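Local coordinates for protein epoxyqueuosine reductase (PDB 5D6S) that binds cobalamin and two iron-sulfur clusters within a single chain that carries a 4Fe-4S double-cluster domain and a largely helical C-terminal region, at residues R69-G72 / F73-K76; V181-K184 / E185-S188; D249-F252 / R253-K257; K318-L321 / Q322-A325; P368-G371 / M372-M376. One frame throughout, in Å; residues are numbered along the deposited sequence.

Contact 1: residues R69-G72 / F73-K76; sequences RTTG and FEHK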
loop_
_atom_site.group_PDB
_atom_site.type_symbol
_atom_site.label_atom_id
_atom_site.label_comp_id
_atom_site.label_asym_id
_atom_site.label_seq_id
_atom_site.Cartn_x
_atom_site.Cartn_y
_atom_site.Cartn_z
ATOM N N ARG A 69 10.530 4.457 13.665
ATOM C CA ARG A 69 9.400 4.894 12.857
ATOM C C ARG A 69 9.354 4.152 11.502
ATOM O O ARG A 69 8.497 4.411 10.647
ATOM C CB ARG A 69 9.457 6.420 12.634
ATOM C CG ARG A 69 9.421 7.258 13.912
ATOM C CD ARG A 69 9.533 8.771 13.669
ATOM N NE ARG A 69 9.903 9.086 12.286
ATOM C CZ ARG A 69 11.092 9.498 11.852
ATOM N NH1 ARG A 69 12.113 9.703 12.669
ATOM N NH2 ARG A 69 11.259 9.703 10.565
ATOM N N THR A 70 10.261 3.210 11.344
ATOM C CA THR A 70 10.378 2.404 10.144
ATOM C C THR A 70 9.482 1.133 10.214
ATOM O O THR A 70 9.276 0.565 11.288
ATOM C CB THR A 70 11.839 1.981 9.935
ATOM O OG1 THR A 70 11.905 1.074 8.837
ATOM C CG2 THR A 70 12.408 1.247 11.162
ATOM N N THR A 71 8.973 0.685 9.062
ATOM C CA THR A 71 8.072 -0.494 9.003
ATOM C C THR A 71 8.775 -1.830 9.056
ATOM O O THR A 71 8.195 -2.810 9.520
ATOM C CB THR A 71 7.245 -0.575 7.703
ATOM O OG1 THR A 71 8.128 -0.682 6.582
ATOM C CG2 THR A 71 6.402 0.616 7.554
ATOM N N GLY A 72 9.972 -1.892 8.493
ATOM C CA GLY A 72 10.649 -3.157 8.250
ATOM C C GLY A 72 10.611 -3.580 6.800
ATOM O O GLY A 72 11.258 -4.543 6.424
ATOM N N PHE A 73 9.852 -2.877 5.966
ATOM C CA PHE A 73 9.749 -3.237 4.538
ATOM C C PHE A 73 10.820 -2.546 3.738
ATOM O O PHE A 73 11.001 -2.819 2.554
ATOM C CB PHE A 73 8.392 -2.840 3.949
ATOM C CG PHE A 73 7.214 -3.447 4.639
ATOM C CD1 PHE A 73 7.337 -4.567 5.431
ATOM C CD2 PHE A 73 5.947 -2.893 4.467
ATOM C CE1 PHE A 73 6.226 -5.122 6.050
ATOM C CE2 PHE A 73 4.834 -3.447 5.072
ATOM C CZ PHE A 73 4.979 -4.566 5.865
ATOM N N GLU A 74 11.494 -1.610 4.385
ATOM C CA GLU A 74 12.451 -0.765 3.712
ATOM C C GLU A 74 13.728 -1.548 3.522
ATOM O O GLU A 74 14.077 -2.425 4.314
ATOM C CB GLU A 74 12.761 0.478 4.541
ATOM C CG GLU A 74 11.552 1.332 4.868
ATOM C CD GLU A 74 10.802 0.876 6.107
ATOM O OE1 GLU A 74 11.246 -0.098 6.761
ATOM O OE2 GLU A 74 9.746 1.474 6.399
ATOM N N HIS A 75 14.440 -1.197 2.470
ATOM C CA HIS A 75 15.764 -1.745 2.230
ATOM C C HIS A 75 16.661 -1.398 3.415
ATOM O O HIS A 75 16.620 -0.287 3.895
ATOM C CB HIS A 75 16.300 -1.154 0.937
ATOM C CG HIS A 75 17.468 -1.876 0.400
ATOM N ND1 HIS A 75 18.753 -1.508 0.707
ATOM C CD2 HIS A 75 17.555 -2.966 -0.394
ATOM C CE1 HIS A 75 19.590 -2.338 0.121
ATOM N NE2 HIS A 75 18.889 -3.229 -0.557
ATOM N N LYS A 76 17.426 -2.361 3.919
ATOM C CA LYS A 76 18.028 -2.214 5.248
ATOM C C LYS A 76 19.376 -1.476 5.211
ATOM O O LYS A 76 19.691 -0.676 6.092
ATOM C CB LYS A 76 18.142 -3.575 5.948
ATOM C CG LYS A 76 16.773 -4.197 6.210
ATOM C CD LYS A 76 16.653 -4.964 7.530
ATOM C CE LYS A 76 15.325 -4.684 8.236
ATOM N NZ LYS A 76 14.115 -4.884 7.387
#
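Glu74 turns its carboxylate back across the turn onto Thr71 and Gly72. Hydrogen bonds to that carboxylate come first. Glu74 OE2 accepts from Thr71 N at 2.9 Å through its syn lone pair. Thr71 OG1 also donates to Glu74 OE2, at 2.7 Å, from above the carboxylate plane, 50° out of it. Glu74 OE1 takes Gly72 N at 2.8 Å, on the syn side and near the plane. Three donors divided between two oxygens fix the rotation of the group, and the bend at chi2 (85°) folds the chain far enough back to meet them. A second kind is an ST turn: Phe73 N donates to Thr71 OG1 at 2.9 Å, almost straight at 166°, leaving this hydroxyl both acceptor and donor. The apolar part is small, with Thr71 CB lying 4.1 Å above one face of the Phe73 ring, displaced toward its rim. Thr71, Phe73 and Glu74 all touch the bound cobalamin, so the turn forms part of the wall of that pocket. It belongs to the loop joining helix 55-67 to helix 78-82; Glu74 packs on Arg81 of the latter, while Thr71 touches Phe240 and Phe73 touches Gln243, both of helix 238-243.

Contact 2: residues V181-K184 / E185-S188; sequences VISK and EYGS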
loop_
_atom_site.group_PDB
_atom_site.type_symbol
_atom_site.label_atom_id
_atom_site.label_comp_id
_atom_site.label_asym_id
_atom_site.label_seq_id
_atom_site.Cartn_x
_atom_site.Cartn_y
_atom_site.Cartn_z
ATOM N N VAL A 181 4.685 11.413 -3.930
ATOM C CA VAL A 181 5.012 12.186 -5.121
ATOM C C VAL A 181 3.736 12.580 -5.825
ATOM O O VAL A 181 2.935 11.730 -6.180
ATOM C CB VAL A 181 5.910 11.402 -6.086
ATOM C CG1 VAL A 181 5.857 11.997 -7.477
ATOM C CG2 VAL A 181 7.345 11.397 -5.576
ATOM N N ILE A 182 3.574 13.886 -6.021
ATOM C CA ILE A 182 2.364 14.493 -6.583
ATOM C C ILE A 182 2.683 15.168 -7.911
ATOM O O ILE A 182 3.532 16.065 -7.978
ATOM C CB ILE A 182 1.828 15.618 -5.667
ATOM C CG1 ILE A 182 1.840 15.225 -4.172
ATOM C CG2 ILE A 182 0.471 16.091 -6.173
ATOM C CD1 ILE A 182 0.502 14.878 -3.552
ATOM N N SER A 183 2.002 14.755 -8.969
ATOM C CA SER A 183 2.067 15.462 -10.259
ATOM C C SER A 183 0.798 16.276 -10.483
ATOM O O SER A 183 -0.278 15.905 -9.998
ATOM C CB SER A 183 2.251 14.481 -11.418
ATOM O OG SER A 183 1.009 13.924 -11.830
ATOM N N LYS A 184 0.937 17.401 -11.190
ATOM C CA LYS A 184 -0.213 18.228 -11.629
ATOM C C LYS A 184 -1.164 17.430 -12.500
ATOM O O LYS A 184 -2.378 17.475 -12.340
ATOM C CB LYS A 184 0.266 19.436 -12.447
ATOM C CG LYS A 184 0.179 20.760 -11.707
ATOM C CD LYS A 184 0.374 21.946 -12.643
ATOM C CE LYS A 184 0.015 23.261 -11.950
ATOM N NZ LYS A 184 -0.025 24.400 -12.912
ATOM N N GLU A 185 -0.569 16.680 -13.408
ATOM C CA GLU A 185 -1.279 15.987 -14.474
ATOM C C GLU A 185 -2.148 14.829 -13.951
ATOM O O GLU A 185 -3.311 14.698 -14.345
ATOM C CB GLU A 185 -0.259 15.443 -15.505
ATOM C CG GLU A 185 0.580 16.486 -16.246
ATOM C CD GLU A 185 1.749 17.053 -15.437
ATOM O OE1 GLU A 185 1.688 17.123 -14.185
ATOM O OE2 GLU A 185 2.740 17.468 -16.063
ATOM N N TYR A 186 -1.572 14.000 -13.069
ATOM C CA TYR A 186 -2.193 12.739 -12.625
ATOM C C TYR A 186 -2.345 12.584 -11.122
ATOM O O TYR A 186 -2.756 11.526 -10.651
ATOM C CB TYR A 186 -1.375 11.566 -13.129
ATOM C CG TYR A 186 -1.115 11.605 -14.600
ATOM C CD1 TYR A 186 -2.091 11.195 -15.509
ATOM C CD2 TYR A 186 0.103 12.050 -15.101
ATOM C CE1 TYR A 186 -1.856 11.231 -16.874
ATOM C CE2 TYR A 186 0.341 12.095 -16.461
ATOM C CZ TYR A 186 -0.640 11.685 -17.334
ATOM O OH TYR A 186 -0.392 11.695 -18.673
ATOM N N GLY A 187 -2.041 13.635 -10.378
ATOM C CA GLY A 187 -2.165 13.606 -8.923
ATOM C C GLY A 187 -1.061 12.784 -8.295
ATOM O O GLY A 187 0.009 12.649 -8.882
ATOM N N SER A 188 -1.323 12.242 -7.096
ATOM C CA SER A 188 -0.435 11.241 -6.469
ATOM C C SER A 188 -0.749 9.831 -6.940
ATOM O O SER A 188 0.052 8.918 -6.721
ATOM C CB SER A 188 -0.485 11.301 -4.949
ATOM O OG SER A 188 -1.797 11.556 -4.487
#
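Ser183 and Gly187 face each other as an antiparallel hydrogen-bonded pair, closing a hairpin-like reversal at the end of strand 181-182. The two arms run roughly antiparallel, and this single bridge is the tight part. Ser183 N donates to Gly187 O at 2.9 Å and 167°; the return bond, Gly187 N to Ser183 O, is weak by its angle. The side chain of Ser183 adds to the closure: with chi1 at 83° its OG lies inside the turn, where Ser183 OG accepts from Tyr186 N at 2.9 Å. That oxygen also sits at the edge of the Tyr186 ring, near its plane. By contrast, the tip formed by Lys184 and Glu185 is exposed: the lysine chain extends away, and Glu185 has a long, weak ion pair with Lys45. Behind the bridge the stem is buried. Val181 N is hydrogen-bonded to cobalamin, the Ile182 side chain lies about 4 Å from an iron-sulfur cluster, and Ser188 OG is hydrogen-bonded to Asn273 ND2 and Gln267 NE2. Across this stem Ile182 CD1 meets Ser188 CB at 4.0 Å, and Ser188 CA makes a CA-H...O contact to Val181 O at 3.4 Å, with 149° at the hydrogen.

Contact 3: residues D249-F252 / R253-K257; sequences DMEF and RKKIK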
loop_
_atom_site.group_PDB
_atom_site.type_symbol
_atom_site.label_atom_id
_atom_site.label_comp_id
_atom_site.label_asym_id
_atom_site.label_seq_id
_atom_site.Cartn_x
_atom_site.Cartn_y
_atom_site.Cartn_z
ATOM N N ASP A 249 -3.232 -3.963 16.840
ATOM C CA ASP A 249 -3.582 -3.301 18.110
ATOM C C ASP A 249 -4.989 -2.725 18.058
ATOM O O ASP A 249 -5.444 -2.277 16.994
ATOM C CB ASP A 249 -2.602 -2.174 18.449
ATOM C CG ASP A 249 -2.923 -1.497 19.783
ATOM O OD1 ASP A 249 -2.569 -2.076 20.828
ATOM O OD2 ASP A 249 -3.535 -0.385 19.790
ATOM N N MET A 250 -5.639 -2.709 19.217
ATOM C CA MET A 250 -7.001 -2.201 19.376
ATOM C C MET A 250 -7.267 -0.870 18.701
ATOM O O MET A 250 -8.337 -0.653 18.129
ATOM C CB MET A 250 -7.332 -2.063 20.871
ATOM C CG MET A 250 -8.828 -1.951 21.157
ATOM S SD MET A 250 -9.717 -3.461 20.762
ATOM C CE MET A 250 -9.136 -4.625 21.975
ATOM N N GLU A 251 -6.320 0.045 18.789
ATOM C CA GLU A 251 -6.564 1.381 18.268
ATOM C C GLU A 251 -6.929 1.375 16.785
ATOM O O GLU A 251 -7.800 2.139 16.347
ATOM C CB GLU A 251 -5.343 2.264 18.471
ATOM C CG GLU A 251 -5.527 3.703 17.996
ATOM C CD GLU A 251 -4.266 4.541 18.111
ATOM O OE1 GLU A 251 -3.349 4.170 18.897
ATOM O OE2 GLU A 251 -4.194 5.580 17.409
ATOM N N PHE A 252 -6.224 0.563 16.007
ATOM C CA PHE A 252 -6.336 0.655 14.546
ATOM C C PHE A 252 -7.501 -0.118 13.963
ATOM O O PHE A 252 -7.880 0.132 12.837
ATOM C CB PHE A 252 -5.045 0.209 13.871
ATOM C CG PHE A 252 -3.838 0.833 14.450
ATOM C CD1 PHE A 252 -3.663 2.192 14.382
ATOM C CD2 PHE A 252 -2.880 0.071 15.075
ATOM C CE1 PHE A 252 -2.544 2.796 14.922
ATOM C CE2 PHE A 252 -1.755 0.658 15.622
ATOM C CZ PHE A 252 -1.590 2.032 15.546
ATOM N N ARG A 253 -8.066 -1.042 14.734
ATOM C CA ARG A 253 -9.150 -1.888 14.267
ATOM C C ARG A 253 -10.349 -1.044 13.830
ATOM O O ARG A 253 -10.815 -1.138 12.672
ATOM C CB ARG A 253 -9.568 -2.859 15.358
ATOM C CG ARG A 253 -8.453 -3.820 15.779
ATOM C CD ARG A 253 -8.878 -4.792 16.865
ATOM N NE ARG A 253 -7.747 -5.486 17.461
ATOM C CZ ARG A 253 -7.837 -6.314 18.494
ATOM N NH1 ARG A 253 -8.989 -6.597 19.051
ATOM N NH2 ARG A 253 -6.766 -6.879 18.964
ATOM N N LYS A 254 -10.836 -0.215 14.748
ATOM C CA LYS A 254 -11.979 0.650 14.467
ATOM C C LYS A 254 -11.678 1.561 13.256
ATOM O O LYS A 254 -12.532 1.812 12.408
ATOM C CB LYS A 254 -12.285 1.470 15.701
ATOM C CG LYS A 254 -13.698 1.983 15.774
ATOM C CD LYS A 254 -13.871 2.842 17.023
ATOM C CE LYS A 254 -15.150 3.672 16.969
ATOM N NZ LYS A 254 -15.273 4.569 18.154
ATOM N N LYS A 255 -10.427 1.984 13.145
ATOM C CA LYS A 255 -10.057 2.986 12.170
ATOM C C LYS A 255 -9.875 2.531 10.738
ATOM O O LYS A 255 -9.914 3.367 9.831
ATOM C CB LYS A 255 -8.788 3.705 12.627
ATOM C CG LYS A 255 -8.935 4.318 14.011
ATOM C CD LYS A 255 -7.762 5.213 14.349
ATOM C CE LYS A 255 -7.984 5.911 15.666
ATOM N NZ LYS A 255 -6.781 6.686 16.074
ATOM N N ILE A 256 -9.633 1.252 10.499
ATOM C CA ILE A 256 -9.523 0.795 9.104
ATOM C C ILE A 256 -10.908 0.723 8.493
ATOM O O ILE A 256 -11.037 0.498 7.278
ATOM C CB ILE A 256 -8.803 -0.543 8.912
ATOM C CG1 ILE A 256 -9.569 -1.702 9.544
ATOM C CG2 ILE A 256 -7.416 -0.503 9.530
ATOM C CD1 ILE A 256 -9.059 -3.066 9.114
ATOM N N LYS A 257 -11.939 0.970 9.312
ATOM C CA LYS A 257 -13.340 0.932 8.867
ATOM C C LYS A 257 -13.545 -0.331 8.077
ATOM O O LYS A 257 -13.395 -1.415 8.629
ATOM C CB LYS A 257 -13.701 2.185 8.076
ATOM C CG LYS A 257 -13.744 3.461 8.913
ATOM C CD LYS A 257 -14.424 4.582 8.144
ATOM C CE LYS A 257 -15.044 5.631 9.065
ATOM N NZ LYS A 257 -14.016 6.481 9.717
#
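Met250 lies against the guanidinium of Arg253, its CA over one face of the flat group. The thioether end follows it there: Met250 CE comes to 3.5 Å from Arg253 NH1, the methionine chain curling toward it through bends at chi2 and chi3 (67° and 68°). Trp359 makes a cation-pi contact with the same guanidinium, while Met248 O accepts from NE and Glu389 pairs with NH2, holding it from several directions. On another flank Glu251 and Lys255, one helical turn apart, form a salt bridge. Lys255 NZ reaches Glu251 OE2 at 3.1 Å on the anti lone pair; Arg236 is a second cationic partner of OE2, and Pro222 O a second acceptor for NZ. Asp249 is the N-cap. Asp249 OD2 accepts from Glu251 N at 3.0 Å, an Asx turn, with the donor standing above the carboxylate plane, 47° out of it. The short helix is loosely bonded, as the weak Arg253 N to Met250 O bond at 3.4 Å indicates, although Ile256 N reaches Phe252 O at 3.1 Å. This helix, 250-255, lies in the 4Fe-4S double-cluster region: Phe252 packs on Leu238 of helix 238-243, Met250 on Leu392 of helix 384-396, and Ile256 on Ile327 of helix 318-331.

Contact 4: residues K318-L321 / Q322-A325; sequences KNIL and QRNA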
loop_
_atom_site.group_PDB
_atom_site.type_symbol
_atom_site.label_atom_id
_atom_site.label_comp_id
_atom_site.label_asym_id
_atom_site.label_seq_id
_atom_site.Cartn_x
_atom_site.Cartn_y
_atom_site.Cartn_z
ATOM N N LYS A 318 -3.299 -14.828 2.210
ATOM C CA LYS A 318 -4.662 -14.522 2.561
ATOM C C LYS A 318 -4.839 -14.069 4.027
ATOM O O LYS A 318 -5.805 -13.344 4.353
ATOM C CB LYS A 318 -5.542 -15.735 2.268
ATOM C CG LYS A 318 -5.355 -16.908 3.224
ATOM C CD LYS A 318 -6.367 -17.993 2.888
ATOM C CE LYS A 318 -6.115 -19.262 3.643
ATOM N NZ LYS A 318 -6.166 -19.056 5.116
ATOM N N ASN A 319 -3.951 -14.533 4.905
ATOM C CA ASN A 319 -4.201 -14.412 6.336
ATOM C C ASN A 319 -4.319 -12.985 6.866
ATOM O O ASN A 319 -5.251 -12.680 7.633
ATOM C CB ASN A 319 -3.181 -15.181 7.113
ATOM C CG ASN A 319 -3.412 -16.698 7.080
ATOM O OD1 ASN A 319 -4.402 -17.207 6.596
ATOM N ND2 ASN A 319 -2.467 -17.411 7.627
ATOM N N ILE A 320 -3.429 -12.092 6.457
ATOM C CA ILE A 320 -3.575 -10.711 6.899
ATOM C C ILE A 320 -4.879 -10.074 6.373
ATOM O O ILE A 320 -5.566 -9.337 7.079
ATOM C CB ILE A 320 -2.381 -9.820 6.528
ATOM C CG1 ILE A 320 -2.051 -9.916 5.045
ATOM C CG2 ILE A 320 -1.172 -10.158 7.372
ATOM C CD1 ILE A 320 -1.224 -8.748 4.581
ATOM N N LEU A 321 -5.254 -10.432 5.166
ATOM C CA LEU A 321 -6.499 -9.927 4.605
ATOM C C LEU A 321 -7.722 -10.489 5.295
ATOM O O LEU A 321 -8.650 -9.748 5.567
ATOM C CB LEU A 321 -6.556 -10.204 3.101
ATOM C CG LEU A 321 -5.351 -9.634 2.336
ATOM C CD1 LEU A 321 -5.509 -9.886 0.854
ATOM C CD2 LEU A 321 -5.218 -8.140 2.591
ATOM N N GLN A 322 -7.732 -11.787 5.608
ATOM C CA GLN A 322 -8.885 -12.363 6.293
ATOM C C GLN A 322 -9.014 -11.807 7.712
ATOM O O GLN A 322 -10.122 -11.550 8.176
ATOM C CB GLN A 322 -8.828 -13.884 6.263
ATOM C CG GLN A 322 -9.033 -14.411 4.842
ATOM C CD GLN A 322 -8.960 -15.922 4.712
ATOM O OE1 GLN A 322 -8.291 -16.598 5.500
ATOM N NE2 GLN A 322 -9.633 -16.459 3.693
ATOM N N ARG A 323 -7.883 -11.605 8.395
ATOM C CA ARG A 323 -7.917 -10.907 9.668
ATOM C C ARG A 323 -8.647 -9.560 9.491
ATOM O O ARG A 323 -9.522 -9.212 10.262
ATOM C CB ARG A 323 -6.482 -10.663 10.235
ATOM C CG ARG A 323 -6.441 -9.482 11.199
ATOM C CD ARG A 323 -5.232 -9.337 12.088
ATOM N NE ARG A 323 -3.967 -8.726 11.607
ATOM C CZ ARG A 323 -3.725 -8.095 10.465
ATOM N NH1 ARG A 323 -4.636 -7.886 9.528
ATOM N NH2 ARG A 323 -2.506 -7.656 10.250
ATOM N N ASN A 324 -8.212 -8.790 8.492
ATOM C CA ASN A 324 -8.757 -7.467 8.246
ATOM C C ASN A 324 -10.244 -7.524 7.913
ATOM O O ASN A 324 -11.016 -6.664 8.322
ATOM C CB ASN A 324 -8.019 -6.777 7.092
ATOM C CG ASN A 324 -6.559 -6.548 7.400
ATOM O OD1 ASN A 324 -6.153 -6.572 8.557
ATOM N ND2 ASN A 324 -5.763 -6.310 6.374
ATOM N N ALA A 325 -10.636 -8.561 7.198
ATOM C CA ALA A 325 -12.013 -8.730 6.813
ATOM C C ALA A 325 -12.865 -8.975 8.032
ATOM O O ALA A 325 -13.994 -8.472 8.118
ATOM C CB ALA A 325 -12.148 -9.878 5.805
#
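Lys318 crosses the amide end of Gln322 obliquely, and its ammonium joins two side-chain carbonyls. Lys318 NZ donates to Gln322 OE1 at 3.3 Å, tilted 31° from the carbonyl plane, and to Asn319 OD1 at 3.0 Å, almost in line with that C=O. The two amides are turned only 27° from each other, both presenting oxygen to the lysine. The bend at chi4 swings NZ round to them, while Lys318 CD runs 3.5 Å from Gln322 OE1. The other end of the glutamine amide is engaged elsewhere, NE2 donating to Phe296 O and Leu299 O, which together with the lysine fixes its flip. Arg323 is disposed differently: its chain bends at chi3 (81°), bringing the guanidinium back so that Ile320 CA lies over one face, and NE donates to Gly246 O. Asn324 points its CB toward the preceding turn, and its buried ND2 is satisfied by Ile260 O and Thr242 O. Beneath these side chains Gln322 N bonds to Lys318 O at 2.8 Å and Arg323 N to Asn319 O at 2.9 Å. Such i to i+4 bonding is that of an alpha helix, here helix 318-331, largely buried at this contact within the helical C-terminal part.

Contact 5: residues P368-G371 / M372-M376; sequences PDEG and MLDYM. Unlike the reference sequence in segment 368-371: Gly371 (reference Ala).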
loop_
_atom_site.group_PDB
_atom_site.type_symbol
_atom_site.label_atom_id
_atom_site.label_comp_id
_atom_site.label_asym_id
_atom_site.label_seq_id
_atom_site.Cartn_x
_atom_site.Cartn_y
_atom_site.Cartn_z
ATOM N N PRO A 368 -26.148 -8.852 24.319
ATOM C CA PRO A 368 -26.084 -10.306 24.296
ATOM C C PRO A 368 -27.158 -10.971 25.127
ATOM O O PRO A 368 -27.311 -10.654 26.293
ATOM C CB PRO A 368 -24.701 -10.611 24.913
ATOM C CG PRO A 368 -24.259 -9.343 25.550
ATOM C CD PRO A 368 -24.892 -8.244 24.786
ATOM N N ASP A 369 -27.853 -11.923 24.531
ATOM C CA ASP A 369 -28.763 -12.800 25.270
ATOM C C ASP A 369 -27.979 -13.702 26.237
ATOM O O ASP A 369 -26.751 -13.757 26.198
ATOM C CB ASP A 369 -29.631 -13.645 24.304
ATOM C CG ASP A 369 -28.812 -14.660 23.476
ATOM O OD1 ASP A 369 -27.818 -14.254 22.831
ATOM O OD2 ASP A 369 -29.176 -15.855 23.432
ATOM N N GLU A 370 -28.705 -14.421 27.090
ATOM C CA GLU A 370 -28.096 -15.337 28.052
ATOM C C GLU A 370 -27.389 -16.478 27.332
ATOM O O GLU A 370 -26.353 -16.978 27.785
ATOM C CB GLU A 370 -29.161 -15.851 29.042
ATOM C CG GLU A 370 -28.627 -16.571 30.283
ATOM C CD GLU A 370 -27.779 -15.691 31.212
ATOM O OE1 GLU A 370 -28.014 -14.456 31.285
ATOM O OE2 GLU A 370 -26.879 -16.241 31.890
ATOM N N GLY A 371 -27.929 -16.903 26.192
ATOM C CA GLY A 371 -27.273 -17.985 25.432
ATOM C C GLY A 371 -25.861 -17.617 24.984
ATOM O O GLY A 371 -24.947 -18.462 24.944
ATOM N N MET A 372 -25.732 -16.364 24.549
ATOM C CA MET A 372 -24.477 -15.855 24.051
ATOM C C MET A 372 -23.509 -15.677 25.193
ATOM O O MET A 372 -22.324 -16.034 25.051
ATOM C CB MET A 372 -24.663 -14.536 23.305
ATOM C CG MET A 372 -23.378 -13.997 22.664
ATOM S SD MET A 372 -22.675 -14.914 21.258
ATOM C CE MET A 372 -24.066 -14.844 20.125
ATOM N N LEU A 373 -23.998 -15.172 26.322
ATOM C CA LEU A 373 -23.133 -15.063 27.505
ATOM C C LEU A 373 -22.582 -16.437 27.913
ATOM O O LEU A 373 -21.409 -16.571 28.227
ATOM C CB LEU A 373 -23.852 -14.415 28.678
ATOM C CG LEU A 373 -24.310 -12.971 28.438
ATOM C CD1 LEU A 373 -25.164 -12.482 29.589
ATOM C CD2 LEU A 373 -23.122 -12.041 28.233
ATOM N N ASP A 374 -23.412 -17.469 27.835
ATOM C CA ASP A 374 -22.944 -18.825 28.134
ATOM C C ASP A 374 -21.911 -19.305 27.084
ATOM O O ASP A 374 -20.929 -19.962 27.434
ATOM C CB ASP A 374 -24.118 -19.817 28.256
ATOM C CG ASP A 374 -25.054 -19.513 29.457
ATOM O OD1 ASP A 374 -24.862 -18.478 30.146
ATOM O OD2 ASP A 374 -25.992 -20.322 29.707
ATOM N N TYR A 375 -22.126 -18.977 25.804
ATOM C CA TYR A 375 -21.174 -19.372 24.740
ATOM C C TYR A 375 -19.823 -18.809 25.088
ATOM O O TYR A 375 -18.824 -19.527 25.089
ATOM C CB TYR A 375 -21.606 -18.847 23.359
ATOM C CG TYR A 375 -20.528 -18.965 22.296
ATOM C CD1 TYR A 375 -20.144 -20.204 21.815
ATOM C CD2 TYR A 375 -19.863 -17.848 21.797
ATOM C CE1 TYR A 375 -19.131 -20.351 20.865
ATOM C CE2 TYR A 375 -18.853 -17.981 20.825
ATOM C CZ TYR A 375 -18.497 -19.241 20.364
ATOM O OH TYR A 375 -17.508 -19.432 19.387
ATOM N N MET A 376 -19.808 -17.500 25.348
ATOM C CA MET A 376 -18.566 -16.740 25.564
ATOM C C MET A 376 -17.906 -17.175 26.847
ATOM O O MET A 376 -16.723 -17.465 26.859
ATOM C CB MET A 376 -18.875 -15.227 25.590
ATOM C CG MET A 376 -17.684 -14.293 25.671
ATOM S SD MET A 376 -16.523 -14.404 24.309
ATOM C CE MET A 376 -17.543 -13.798 22.951
#
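Asp369 O is gripped by two backbone amides of the first helical turn. Leu373 N donates to Asp369 O at 3.1 Å and 164°, and Met372 N at 3.2 Å in a weak, more bent bond. The carboxylate of the same residue reaches over the helix start. With chi1 at 66°, CG sits between the backbone N and the carbonyl carbon, which turns the two oxygens toward the amides of Gly371 and Met372: Asp369 OD1 accepts weakly from Met372 N at 3.4 Å, and OD2 weakly from Gly371 N at 3.2 Å. These bonds make Asp369 the N-cap of helix 370-377, and its negative charge would be expected to suit the positive end of the helix dipole. Pro368, just before the cap, meets Leu373, the fourth residue of the helix, in what amounts to a hydrophobic staple: Pro368 CB lies 3.9 Å from Leu373 CD2, the side chains crossing at a slant. Both also rest on Trp397, as does Met372. The next turn is bonded in the ordinary alpha-helical way, Asp374 N to Glu370 O and Tyr375 N to Gly371 O. Gly371 stands where the reference sequence has alanine. On the exposed flank two acids come together, Glu370 OE2 and Asp374 OD1 standing 3.5 Å apart with carboxylate planes 82° to each other. Arg377 probably eases this repulsion, with a salt bridge to Asp374 OD1 and a long, weak ion pair to Glu370 OE2. Tyr375 leaves this cluster for helix 338-347, where its OH is hydrogen-bonded to Asp346 OD2.

The five contacts follow one another along the chain without interleaving. Contacts 1 and 2 both belong to the cobalamin pocket, yet their centres are 25 Å apart and they do not touch, so the cofactor is reached by separate elements, the loop after helix 55-67 and strand 181-182 with the turn that follows it. Contacts 3 and 4, with centres 14 Å apart, meet where Ile256 CD1 packs on Asn324 O at 4.2 Å; this joins helix 250-255 of the double-cluster region to helix 318-331. Contact 5, in helix 370-377, is remote, its centre 44 Å from contact 1 and 53 Å from contact 2. The series thus runs from the cofactor sites outward to the surface of the C-terminal helices.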